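Local atomic coordinates of enoyl-CoA hydratase (Mycobacterium avium, PDB entry 3OC7), a protein that probably catalyses the hydration of enoyl-CoA thioesters in fatty acid metabolism, as a trimeric member of the crotonase family. Residues M89-A94 against R236-S241; E96-M101 against P152-L157; G117-G122 against S139-T144; D131-G136 against G187-A192. One frame throughout, in Å; residues are numbered along the deposited sequence.

Contact 1. Residues M89-A94 against R236-S241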
loop_
_atom_site.group_PDB
_atom_site.type_symbol
_atom_site.label_atom_id
_atom_site.label_comp_id
_atom_site.label_asym_id
_atom_site.label_seq_id
_atom_site.Cartn_x
_atom_site.Cartn_y
_atom_site.Cartn_z
ATOM N N MET A 89 17.338 6.662 30.706
ATOM C CA MET A 89 15.954 7.152 30.770
ATOM C C MET A 89 15.294 7.200 29.380
ATOM O O MET A 89 14.121 6.836 29.233
ATOM C CB MET A 89 15.872 8.526 31.462
ATOM C CG MET A 89 15.939 8.483 33.000
ATOM S SD MET A 89 16.078 10.098 33.823
ATOM C CE MET A 89 14.422 10.756 33.655
ATOM N N ALA A 90 16.057 7.626 28.369
ATOM C CA ALA A 90 15.561 7.697 26.978
ATOM C C ALA A 90 15.270 6.321 26.349
ATOM O O ALA A 90 14.232 6.155 25.701
ATOM C CB ALA A 90 16.521 8.496 26.089
ATOM N N VAL A 91 16.160 5.345 26.547
ATOM C CA VAL A 91 15.932 3.985 26.010
ATOM C C VAL A 91 14.698 3.305 26.646
ATOM O O VAL A 91 13.923 2.627 25.951
ATOM C CB VAL A 91 17.227 3.087 26.038
ATOM C CG1 VAL A 91 17.587 2.636 27.470
ATOM C CG2 VAL A 91 17.078 1.897 25.095
ATOM N N GLU A 92 14.501 3.493 27.952
ATOM C CA GLU A 92 13.323 2.958 28.648
ATOM C C GLU A 92 12.025 3.642 28.220
ATOM O O GLU A 92 10.981 2.997 28.101
ATOM C CB GLU A 92 13.485 3.058 30.167
ATOM C CG GLU A 92 14.331 1.957 30.789
ATOM C CD GLU A 92 14.043 0.573 30.219
ATOM O OE1 GLU A 92 12.874 0.113 30.239
ATOM O OE2 GLU A 92 15.002 -0.064 29.761
ATOM N N ARG A 93 12.074 4.960 27.992
ATOM C CA ARG A 93 10.899 5.694 27.474
ATOM C C ARG A 93 10.435 5.122 26.112
ATOM O O ARG A 93 9.218 4.960 25.853
ATOM C CB ARG A 93 11.166 7.212 27.345
ATOM C CG ARG A 93 11.159 8.023 28.650
ATOM C CD ARG A 93 10.968 9.524 28.355
ATOM N NE ARG A 93 12.013 10.096 27.496
ATOM C CZ ARG A 93 13.196 10.527 27.934
ATOM N NH1 ARG A 93 13.502 10.446 29.222
ATOM N NH2 ARG A 93 14.078 11.031 27.079
ATOM N N ALA A 94 11.402 4.836 25.236
ATOM C CA ALA A 94 11.107 4.240 23.924
ATOM C C ALA A 94 10.522 2.821 24.011
ATOM O O ALA A 94 9.501 2.538 23.347
ATOM C CB ALA A 94 12.344 4.257 23.034
ATOM N N ARG A 236 16.044 -2.510 18.253
ATOM C CA ARG A 236 16.933 -1.676 17.431
ATOM C C ARG A 236 16.447 -0.223 17.358
ATOM O O ARG A 236 17.252 0.716 17.491
ATOM C CB ARG A 236 17.106 -2.272 16.022
ATOM C CG ARG A 236 18.145 -1.564 15.147
ATOM C CD ARG A 236 18.217 -2.170 13.756
ATOM N NE ARG A 236 16.894 -2.303 13.155
ATOM C CZ ARG A 236 16.281 -1.340 12.474
ATOM N NH1 ARG A 236 16.868 -0.164 12.297
ATOM N NH2 ARG A 236 15.079 -1.558 11.963
ATOM N N LEU A 237 15.132 -0.028 17.168
ATOM C CA LEU A 237 14.546 1.322 17.121
ATOM C C LEU A 237 14.593 2.076 18.461
ATOM O O LEU A 237 14.784 3.297 18.471
ATOM C CB LEU A 237 13.123 1.317 16.519
ATOM C CG LEU A 237 12.982 0.915 15.035
ATOM C CD1 LEU A 237 11.468 0.673 14.726
ATOM C CD2 LEU A 237 13.594 1.939 14.061
ATOM N N ALA A 238 14.431 1.353 19.580
ATOM C CA ALA A 238 14.572 1.962 20.920
ATOM C C ALA A 238 16.005 2.471 21.183
ATOM O O ALA A 238 16.186 3.581 21.702
ATOM C CB ALA A 238 14.099 0.966 22.045
ATOM N N GLU A 239 17.010 1.682 20.794
ATOM C CA GLU A 239 18.431 2.094 20.913
ATOM C C GLU A 239 18.758 3.318 20.028
ATOM O O GLU A 239 19.452 4.251 20.464
ATOM C CB GLU A 239 19.371 0.901 20.639
ATOM C CG GLU A 239 19.235 -0.211 21.703
ATOM C CD GLU A 239 20.083 -1.454 21.450
ATOM O OE1 GLU A 239 21.054 -1.399 20.677
ATOM O OE2 GLU A 239 19.763 -2.506 22.051
ATOM N N GLU A 240 18.236 3.333 18.796
ATOM C CA GLU A 240 18.391 4.495 17.906
ATOM C C GLU A 240 17.787 5.782 18.499
ATOM O O GLU A 240 18.419 6.852 18.466
ATOM C CB GLU A 240 17.784 4.198 16.517
ATOM C CG GLU A 240 17.837 5.392 15.545
ATOM C CD GLU A 240 17.277 5.099 14.151
ATOM O OE1 GLU A 240 16.903 3.941 13.847
ATOM O OE2 GLU A 240 17.233 6.055 13.338
ATOM N N SER A 241 16.565 5.684 19.028
ATOM C CA SER A 241 15.864 6.806 19.669
ATOM C C SER A 241 16.729 7.450 20.765
ATOM O O SER A 241 16.863 8.678 20.848
ATOM C CB SER A 241 14.523 6.311 20.258
ATOM O OG SER A 241 13.760 7.350 20.875
HETATM O O HOH W 1 13.844 8.096 23.622
#
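Ala-94 and Ala-238 mark the place where helix 86-106 and helix 212-245 come together, their CA atoms 5.1 Å apart. The axes of the two short segments approach to 8.1 Å, and their N-to-C directions differ by 141°, so the helices run roughly antiparallel with a clear skew. Alanine suits this spot because a single methyl on each side fills the gap without holding the backbones apart: Ala-94 CB lies 3.8 Å from Ala-238 CA and 3.9 Å from Ala-238 CB. The approach is therefore of a methyl onto the opposing backbone as much as onto its side chain. Such helix-on-helix packing belongs to the helical part of the crotonase fold, which here joins a helix from the first half of the chain to the long helix near its C-terminal end. Beside the alanines, Val-91 presents CG2, anti to its backbone N, to the carbonyl of Ala-238, with CG2 3.9 Å from Ala-238 O. Ala-90 and Val-91 also touch Ala-242 farther along the same helix. One turn on from Ala-238, Ser-241, modelled in two conformers, has OG 4.0 Å from Ala-94 CB in one of them. In that conformer a water donates to Ala-90 O and bonds Ser-241 OG at 2.8 Å, linking the helices by a polar route; the second conformer makes this link less certain.

Contact 2. Residues E96-M101 against P152-L157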
loop_
_atom_site.group_PDB
_atom_site.type_symbol
_atom_site.label_atom_id
_atom_site.label_comp_id
_atom_site.label_asym_id
_atom_site.label_seq_id
_atom_site.Cartn_x
_atom_site.Cartn_y
_atom_site.Cartn_z
ATOM N N GLU A 96 8.889 1.564 26.590
ATOM C CA GLU A 96 7.562 1.757 27.166
ATOM C C GLU A 96 6.492 2.198 26.134
ATOM O O GLU A 96 5.330 1.737 26.191
ATOM C CB GLU A 96 7.648 2.678 28.400
ATOM C CG GLU A 96 8.282 1.936 29.606
ATOM C CD GLU A 96 8.749 2.843 30.741
ATOM O OE1 GLU A 96 8.577 4.076 30.647
ATOM O OE2 GLU A 96 9.296 2.301 31.739
ATOM N N MET A 97 6.882 3.055 25.182
ATOM C CA MET A 97 6.011 3.407 24.060
ATOM C C MET A 97 5.681 2.196 23.168
ATOM O O MET A 97 4.504 1.979 22.836
ATOM C CB MET A 97 6.607 4.567 23.235
ATOM C CG MET A 97 5.645 5.132 22.169
ATOM S SD MET A 97 4.097 5.730 22.916
ATOM C CE MET A 97 3.015 5.873 21.500
ATOM N N ALA A 98 6.692 1.398 22.807
ATOM C CA ALA A 98 6.470 0.161 22.038
ATOM C C ALA A 98 5.530 -0.827 22.744
ATOM O O ALA A 98 4.625 -1.404 22.108
ATOM C CB ALA A 98 7.811 -0.508 21.693
ATOM N N ALA A 99 5.697 -1.002 24.062
ATOM C CA ALA A 99 4.840 -1.927 24.818
ATOM C C ALA A 99 3.361 -1.498 24.901
ATOM O O ALA A 99 2.458 -2.354 24.879
ATOM C CB ALA A 99 5.421 -2.161 26.222
ATOM N N LEU A 100 3.123 -0.186 24.971
ATOM C CA LEU A 100 1.762 0.353 24.950
ATOM C C LEU A 100 1.094 0.144 23.593
ATOM O O LEU A 100 -0.059 -0.307 23.530
ATOM C CB LEU A 100 1.726 1.831 25.397
ATOM C CG LEU A 100 0.357 2.537 25.344
ATOM C CD1 LEU A 100 -0.672 1.848 26.264
ATOM C CD2 LEU A 100 0.547 4.019 25.701
ATOM N N MET A 101 1.804 0.479 22.523
ATOM C CA MET A 101 1.292 0.202 21.168
ATOM C C MET A 101 0.988 -1.281 20.952
ATOM O O MET A 101 -0.076 -1.647 20.413
ATOM C CB MET A 101 2.272 0.718 20.095
ATOM C CG MET A 101 2.447 2.267 20.052
ATOM S SD MET A 101 3.411 2.823 18.604
ATOM C CE MET A 101 4.960 1.907 18.866
ATOM N N PRO A 152 11.407 10.095 13.577
ATOM C CA PRO A 152 10.244 9.341 14.099
ATOM C C PRO A 152 10.473 7.806 14.188
ATOM O O PRO A 152 9.766 7.019 13.529
ATOM C CB PRO A 152 9.105 9.715 13.120
ATOM C CG PRO A 152 9.703 10.689 12.086
ATOM C CD PRO A 152 11.194 10.576 12.196
ATOM N N ALA A 153 11.438 7.381 15.015
ATOM C CA ALA A 153 11.886 5.986 15.058
ATOM C C ALA A 153 10.862 4.960 15.601
ATOM O O ALA A 153 10.369 4.108 14.840
ATOM C CB ALA A 153 13.272 5.871 15.763
ATOM N N ILE A 154 10.544 5.048 16.893
ATOM C CA ILE A 154 9.599 4.117 17.532
ATOM C C ILE A 154 8.202 4.117 16.883
ATOM O O ILE A 154 7.595 3.031 16.712
ATOM C CB ILE A 154 9.479 4.368 19.059
ATOM C CG1 ILE A 154 10.731 3.816 19.761
ATOM C CG2 ILE A 154 8.120 3.793 19.626
ATOM C CD1 ILE A 154 10.780 2.267 19.906
ATOM N N ILE A 155 7.697 5.298 16.511
ATOM C CA ILE A 155 6.339 5.371 15.938
ATOM C C ILE A 155 6.220 4.735 14.526
ATOM O O ILE A 155 5.106 4.430 14.069
ATOM C CB ILE A 155 5.729 6.798 15.984
ATOM C CG1 ILE A 155 6.507 7.780 15.104
ATOM C CG2 ILE A 155 5.615 7.321 17.436
ATOM C CD1 ILE A 155 5.962 9.208 15.145
ATOM N N SER A 156 7.369 4.527 13.863
ATOM C CA SER A 156 7.445 3.807 12.570
ATOM C C SER A 156 6.853 2.381 12.621
ATOM O O SER A 156 6.378 1.859 11.596
ATOM C CB SER A 156 8.888 3.779 12.010
ATOM O OG SER A 156 9.346 5.070 11.590
ATOM N N LEU A 157 6.864 1.767 13.811
ATOM C CA LEU A 157 6.296 0.419 14.027
ATOM C C LEU A 157 4.805 0.282 13.604
ATOM O O LEU A 157 4.397 -0.773 13.101
ATOM C CB LEU A 157 6.469 -0.028 15.496
ATOM C CG LEU A 157 7.892 -0.327 15.979
ATOM C CD1 LEU A 157 7.928 -0.457 17.513
ATOM C CD2 LEU A 157 8.469 -1.564 15.281
#
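The turn that offers Ile-154 and Leu-157 to Met-97 and Met-101 is closed by a hydroxyl, Ser-156 OG, which donates to Pro-152 O over 2.8 Å. The hydroxyl approaches that carbonyl at a C=O...donor angle of 154°, tilted from the carbonyl plane, and Ser-156 OG has a second hydrogen-bonding partner in Tyr-172 OH. Serine thus satisfies a buried backbone acceptor where the chain, in a type I turn from Ala-153 to Ser-156, passes into helix 156-159. The side-chain contacts across the two segments are apolar. Ile-154 has CG1 beside its backbone N (chi1 -75°), which leaves CG2 anti to that nitrogen and turned toward the two methionines. From helix 86-106, Met-97 lays CG at 3.8 Å from this Ile-154 methyl, CG2, and Met-101 brings its terminal CE to the same CG2, also at 3.8 Å. A bend at chi3 (-58°) turns that Met-101 CE inward, where it also lies 3.6 Å from Ile-154 O and 4.0 Å from Leu-157 CD1. The flexible thioether of Met-101 suits the place, since its end can follow the uneven surface left by a branched residue and a turn. Ala-98, small enough to let the helix come near, completes the patch with CB 4.2 Å from Leu-157 CD1. Phe-230 covers both Met-101 and Leu-157. In this crotonase-fold chain the contact joins helix 86-106 to the turn leading into helix 156-159, beside the long helix 212-245 and Leu-221 of a second subunit, on which Ser-156 packs.

Contact 3. Residues G117-G122 against S139-T144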
loop_
_atom_site.group_PDB
_atom_site.type_symbol
_atom_site.label_atom_id
_atom_site.label_comp_id
_atom_site.label_asym_id
_atom_site.label_seq_id
_atom_site.Cartn_x
_atom_site.Cartn_y
_atom_site.Cartn_z
ATOM N N GLY A 117 -8.594 17.387 17.779
ATOM C CA GLY A 117 -7.526 18.232 18.346
ATOM C C GLY A 117 -6.158 17.912 17.759
ATOM O O GLY A 117 -6.054 17.097 16.831
ATOM N N HIS A 118 -5.110 18.530 18.310
ATOM C CA HIS A 118 -3.746 18.408 17.787
ATOM C C HIS A 118 -3.092 17.054 18.125
ATOM O O HIS A 118 -3.287 16.504 19.227
ATOM C CB HIS A 118 -2.874 19.588 18.268
ATOM C CG HIS A 118 -3.488 20.940 18.016
ATOM N ND1 HIS A 118 -3.755 21.420 16.749
ATOM C CD2 HIS A 118 -3.869 21.917 18.877
ATOM C CE1 HIS A 118 -4.284 22.630 16.843
ATOM N NE2 HIS A 118 -4.367 22.951 18.122
ATOM N N VAL A 119 -2.346 16.517 17.150
ATOM C CA VAL A 119 -1.561 15.276 17.293
ATOM C C VAL A 119 -0.070 15.548 16.927
ATOM O O VAL A 119 0.226 16.019 15.818
ATOM C CB VAL A 119 -2.126 14.147 16.376
ATOM C CG1 VAL A 119 -1.259 12.839 16.433
ATOM C CG2 VAL A 119 -3.607 13.854 16.683
ATOM N N ARG A 120 0.845 15.276 17.864
ATOM C CA ARG A 120 2.299 15.459 17.624
ATOM C C ARG A 120 3.108 14.292 18.245
ATOM O O ARG A 120 2.666 13.659 19.207
ATOM C CB ARG A 120 2.824 16.801 18.189
ATOM C CG ARG A 120 2.144 18.099 17.724
ATOM C CD ARG A 120 2.498 18.461 16.268
ATOM N NE ARG A 120 1.953 19.756 15.857
ATOM C CZ ARG A 120 0.708 19.960 15.430
ATOM N NH1 ARG A 120 -0.156 18.952 15.348
ATOM N NH2 ARG A 120 0.318 21.185 15.100
ATOM N N ALA A 121 4.311 14.043 17.696
ATOM C CA ALA A 121 5.304 13.095 18.259
ATOM C C ALA A 121 4.731 11.712 18.619
ATOM O O ALA A 121 4.076 11.096 17.776
ATOM C CB ALA A 121 6.075 13.729 19.452
ATOM N N GLY A 122 4.947 11.233 19.849
ATOM C CA GLY A 122 4.427 9.947 20.303
ATOM C C GLY A 122 2.926 9.751 20.121
ATOM O O GLY A 122 2.456 8.620 20.050
ATOM N N SER A 139 -8.875 19.142 14.167
ATOM C CA SER A 139 -7.665 18.302 14.179
ATOM C C SER A 139 -6.502 18.882 13.352
ATOM O O SER A 139 -6.722 19.511 12.305
ATOM C CB SER A 139 -8.002 16.878 13.690
ATOM O OG SER A 139 -9.059 16.288 14.449
ATOM N N SER A 140 -5.267 18.675 13.821
ATOM C CA SER A 140 -4.052 18.962 13.013
ATOM C C SER A 140 -2.954 17.918 13.282
ATOM O O SER A 140 -2.930 17.321 14.380
ATOM C CB SER A 140 -3.501 20.392 13.247
ATOM O OG SER A 140 -2.622 20.451 14.364
ATOM N N PHE A 141 -2.042 17.726 12.304
ATOM C CA PHE A 141 -0.974 16.712 12.345
ATOM C C PHE A 141 0.353 17.303 11.784
ATOM O O PHE A 141 0.334 17.966 10.728
ATOM C CB PHE A 141 -1.380 15.491 11.477
ATOM C CG PHE A 141 -2.770 14.918 11.785
ATOM C CD1 PHE A 141 -3.930 15.465 11.207
ATOM C CD2 PHE A 141 -2.915 13.828 12.653
ATOM C CE1 PHE A 141 -5.203 14.941 11.503
ATOM C CE2 PHE A 141 -4.182 13.290 12.940
ATOM C CZ PHE A 141 -5.318 13.843 12.386
ATOM N N ALA A 142 1.495 17.086 12.464
ATOM C CA ALA A 142 2.837 17.498 11.952
ATOM C C ALA A 142 3.980 16.643 12.534
ATOM O O ALA A 142 4.025 16.425 13.752
ATOM C CB ALA A 142 3.094 18.997 12.220
ATOM N N LEU A 143 4.873 16.157 11.667
ATOM C CA LEU A 143 6.054 15.364 12.067
ATOM C C LEU A 143 7.309 16.248 11.961
ATOM O O LEU A 143 8.009 16.229 10.936
ATOM C CB LEU A 143 6.207 14.102 11.177
ATOM C CG LEU A 143 5.107 13.033 11.267
ATOM C CD1 LEU A 143 4.840 12.345 9.914
ATOM C CD2 LEU A 143 5.397 11.984 12.348
ATOM N N THR A 144 7.581 17.026 13.010
ATOM C CA THR A 144 8.692 17.999 12.995
ATOM C C THR A 144 10.004 17.511 13.624
ATOM O O THR A 144 10.896 18.336 13.912
ATOM C CB THR A 144 8.269 19.330 13.653
ATOM O OG1 THR A 144 7.785 19.065 14.976
ATOM C CG2 THR A 144 7.202 20.047 12.798
HETATM O O HOH W 2 5.017 20.861 15.409
HETATM O O HOH W 3 5.772 15.410 15.702
#
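Arg-120 reaches across to Ser-140 and Ala-142 on the neighbouring strand. From CB its chain bends at chi2 (-73°), placing CD 3.6 Å from Ala-142 O. NE then passes 3.9 Å from Ala-142 CB, a methyl lying over one face of the guanidinium, offset toward its rim, and small enough to let the flat group settle there. At the tip both terminal nitrogens hold one atom, Ser-140 OG: NH1 at 3.0 Å and NH2 at 3.1 Å, with the oxygen in the guanidinium plane. NH1 also donates to Val-119 O at 3.0 Å, from above the carbonyl plane, so the group is fixed in rotation. His-118 ND1 meets the same Ser-140 OG at 2.8 Å, at the edge of the imidazole, so three nitrogens from two side chains surround this hydroxyl. On the opposite face of the sheet Val-119 CB packs 3.8 Å from Phe-141 CD2, a hydrophobic pair shared with Phe-124. The backbones are paired in parallel, with Val-119 N bonded to Ser-140 O at 2.9 Å. Strand 67-69 continues the sheet beyond 118-120; this is the small parallel sheet of the crotonase fold.

Contact 4. Residues D131-G136 against G187-A192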
loop_
_atom_site.group_PDB
_atom_site.type_symbol
_atom_site.label_atom_id
_atom_site.label_comp_id
_atom_site.label_asym_id
_atom_site.label_seq_id
_atom_site.Cartn_x
_atom_site.Cartn_y
_atom_site.Cartn_z
ATOM N N ASP A 131 -7.235 0.124 15.493
ATOM C CA ASP A 131 -7.742 -0.560 14.287
ATOM C C ASP A 131 -8.491 0.387 13.315
ATOM O O ASP A 131 -8.364 0.256 12.078
ATOM C CB ASP A 131 -8.632 -1.747 14.705
ATOM C CG ASP A 131 -7.919 -2.679 15.647
ATOM O OD1 ASP A 131 -7.046 -3.434 15.168
ATOM O OD2 ASP A 131 -8.208 -2.632 16.867
ATOM N N ILE A 132 -9.250 1.327 13.885
ATOM C CA ILE A 132 -10.049 2.347 13.157
ATOM C C ILE A 132 -9.775 3.706 13.825
ATOM O O ILE A 132 -9.578 3.750 15.048
ATOM C CB ILE A 132 -11.582 2.002 13.194
ATOM C CG1 ILE A 132 -11.850 0.617 12.566
ATOM C CG2 ILE A 132 -12.424 3.102 12.504
ATOM C CD1 ILE A 132 -13.298 0.053 12.765
ATOM N N ALA A 133 -9.693 4.793 13.034
ATOM C CA ALA A 133 -9.494 6.152 13.586
ATOM C C ALA A 133 -10.342 7.193 12.826
ATOM O O ALA A 133 -10.348 7.219 11.575
ATOM C CB ALA A 133 -8.011 6.547 13.568
ATOM N N VAL A 134 -11.050 8.036 13.584
ATOM C CA VAL A 134 -11.901 9.127 13.041
ATOM C C VAL A 134 -11.439 10.491 13.589
ATOM O O VAL A 134 -11.178 10.605 14.793
ATOM C CB VAL A 134 -13.428 8.890 13.384
ATOM C CG1 VAL A 134 -14.373 9.870 12.642
ATOM C CG2 VAL A 134 -13.823 7.433 13.108
ATOM N N ALA A 135 -11.326 11.499 12.714
ATOM C CA ALA A 135 -10.931 12.855 13.163
ATOM C C ALA A 135 -11.864 13.982 12.693
ATOM O O ALA A 135 -12.296 14.010 11.521
ATOM C CB ALA A 135 -9.496 13.178 12.740
ATOM N N GLY A 136 -12.146 14.909 13.614
ATOM C CA GLY A 136 -13.053 16.047 13.367
ATOM C C GLY A 136 -12.349 17.343 12.954
ATOM O O GLY A 136 -11.108 17.356 12.785
ATOM N N GLY A 187 -3.756 7.472 4.638
ATOM C CA GLY A 187 -3.829 6.249 5.458
ATOM C C GLY A 187 -3.542 6.462 6.944
ATOM O O GLY A 187 -3.558 5.484 7.726
ATOM N N LEU A 188 -3.302 7.709 7.375
ATOM C CA LEU A 188 -3.052 7.974 8.818
ATOM C C LEU A 188 -4.321 7.755 9.672
ATOM O O LEU A 188 -4.231 7.261 10.815
ATOM C CB LEU A 188 -2.464 9.375 9.047
ATOM C CG LEU A 188 -2.204 9.784 10.511
ATOM C CD1 LEU A 188 -1.224 8.829 11.224
ATOM C CD2 LEU A 188 -1.698 11.211 10.614
ATOM N N ILE A 189 -5.486 8.129 9.124
ATOM C CA ILE A 189 -6.806 7.830 9.748
ATOM C C ILE A 189 -7.710 7.101 8.762
ATOM O O ILE A 189 -7.411 7.054 7.551
ATOM C CB ILE A 189 -7.522 9.125 10.323
ATOM C CG1 ILE A 189 -7.927 10.074 9.178
ATOM C CG2 ILE A 189 -6.632 9.827 11.376
ATOM C CD1 ILE A 189 -8.686 11.340 9.609
ATOM N N THR A 190 -8.806 6.536 9.274
ATOM C CA THR A 190 -9.832 5.860 8.446
ATOM C C THR A 190 -10.774 6.845 7.736
ATOM O O THR A 190 -11.107 6.656 6.542
ATOM C CB THR A 190 -10.676 4.858 9.302
ATOM O OG1 THR A 190 -9.807 4.079 10.152
ATOM C CG2 THR A 190 -11.523 3.928 8.419
ATOM N N MET A 191 -11.232 7.863 8.470
ATOM C CA MET A 191 -12.167 8.854 7.916
ATOM C C MET A 191 -12.153 10.198 8.633
ATOM O O MET A 191 -12.025 10.267 9.864
ATOM C CB MET A 191 -13.593 8.305 7.878
ATOM C CG MET A 191 -14.068 7.616 9.128
ATOM S SD MET A 191 -15.764 6.959 9.026
ATOM C CE MET A 191 -16.668 8.472 9.147
ATOM N N ALA A 192 -12.290 11.250 7.831
ATOM C CA ALA A 192 -12.589 12.603 8.334
ATOM C C ALA A 192 -14.109 12.798 8.500
ATOM O O ALA A 192 -14.888 12.390 7.630
ATOM C CB ALA A 192 -12.023 13.655 7.367
HETATM O O HOH W 4 -9.521 1.357 9.731
#
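Ala-133 and Ala-135 meet Ile-189 and Thr-190 in the tightly packed part of this contact. Ile-189 CD1 reaches 3.7 Å from Ala-135 CB; a large branched residue fits because the two alanines leave it room. The backbones are held just as closely. Ala-133 O accepts from both Thr-190 N, 2.9 Å away on a lone pair, and Met-191 N at 3.3 Å, a doubled grip made possible by the kink at Thr-190 before strand 191-192 begins. Further on, Ala-135 N donates to Met-191 O, continuing the parallel pairing. The more exposed side, which holds a water, belongs to Thr-190 and Met-191, yet Thr-190 is still firmly bonded. Its OG1, beside its own backbone N (chi1 -45°), turns back to accept from Ala-133 N at 3.0 Å, in an almost straight bond (168°). Threonine thus stands in for a backbone carbonyl where the strand has not yet started. The same hydroxyl donates to the water at 2.8 Å, and that water donates in turn to Asp-131 O. Val-134 and Met-191 run alongside each other on one face of the sheet, with Val-134 CG2 at 4.0 Å from Met-191 CG. Arg-170 of the third subunit packs on Thr-190 and Met-191. Strand 191-192 is one of the two outermost strands of the larger sheet within the chain; strand 111-115 flanks 132-135 on its other edge, helix 196-208 covers Val-134, and helix 180-186 lies against Ile-189.

How the contacts relate
Contacts 1 and 2 share helix 86-106 and touch directly, Ala-94 CB lying 3.7 Å from Ile-154 CG1; both are mainly packing of small or flexible apolar side chains, with one less certain water link in contact 1, and both adjoin the second subunit. Contacts 3 and 4 are sheet pairings, one in the small parallel sheet and one at the edge of the larger, and meet where Phe-141 CD2 lies 3.5 Å from Leu-188 CD2. There backbone bonds pair the strands, and Arg-120, His-118, Ser-140 and Thr-190 add side-chain bonds across them. All four are largely buried. Contact 2 lies nearest the chain's centre, contact 1 farthest, about 17 Å between centres, while contact 4 faces the third subunit.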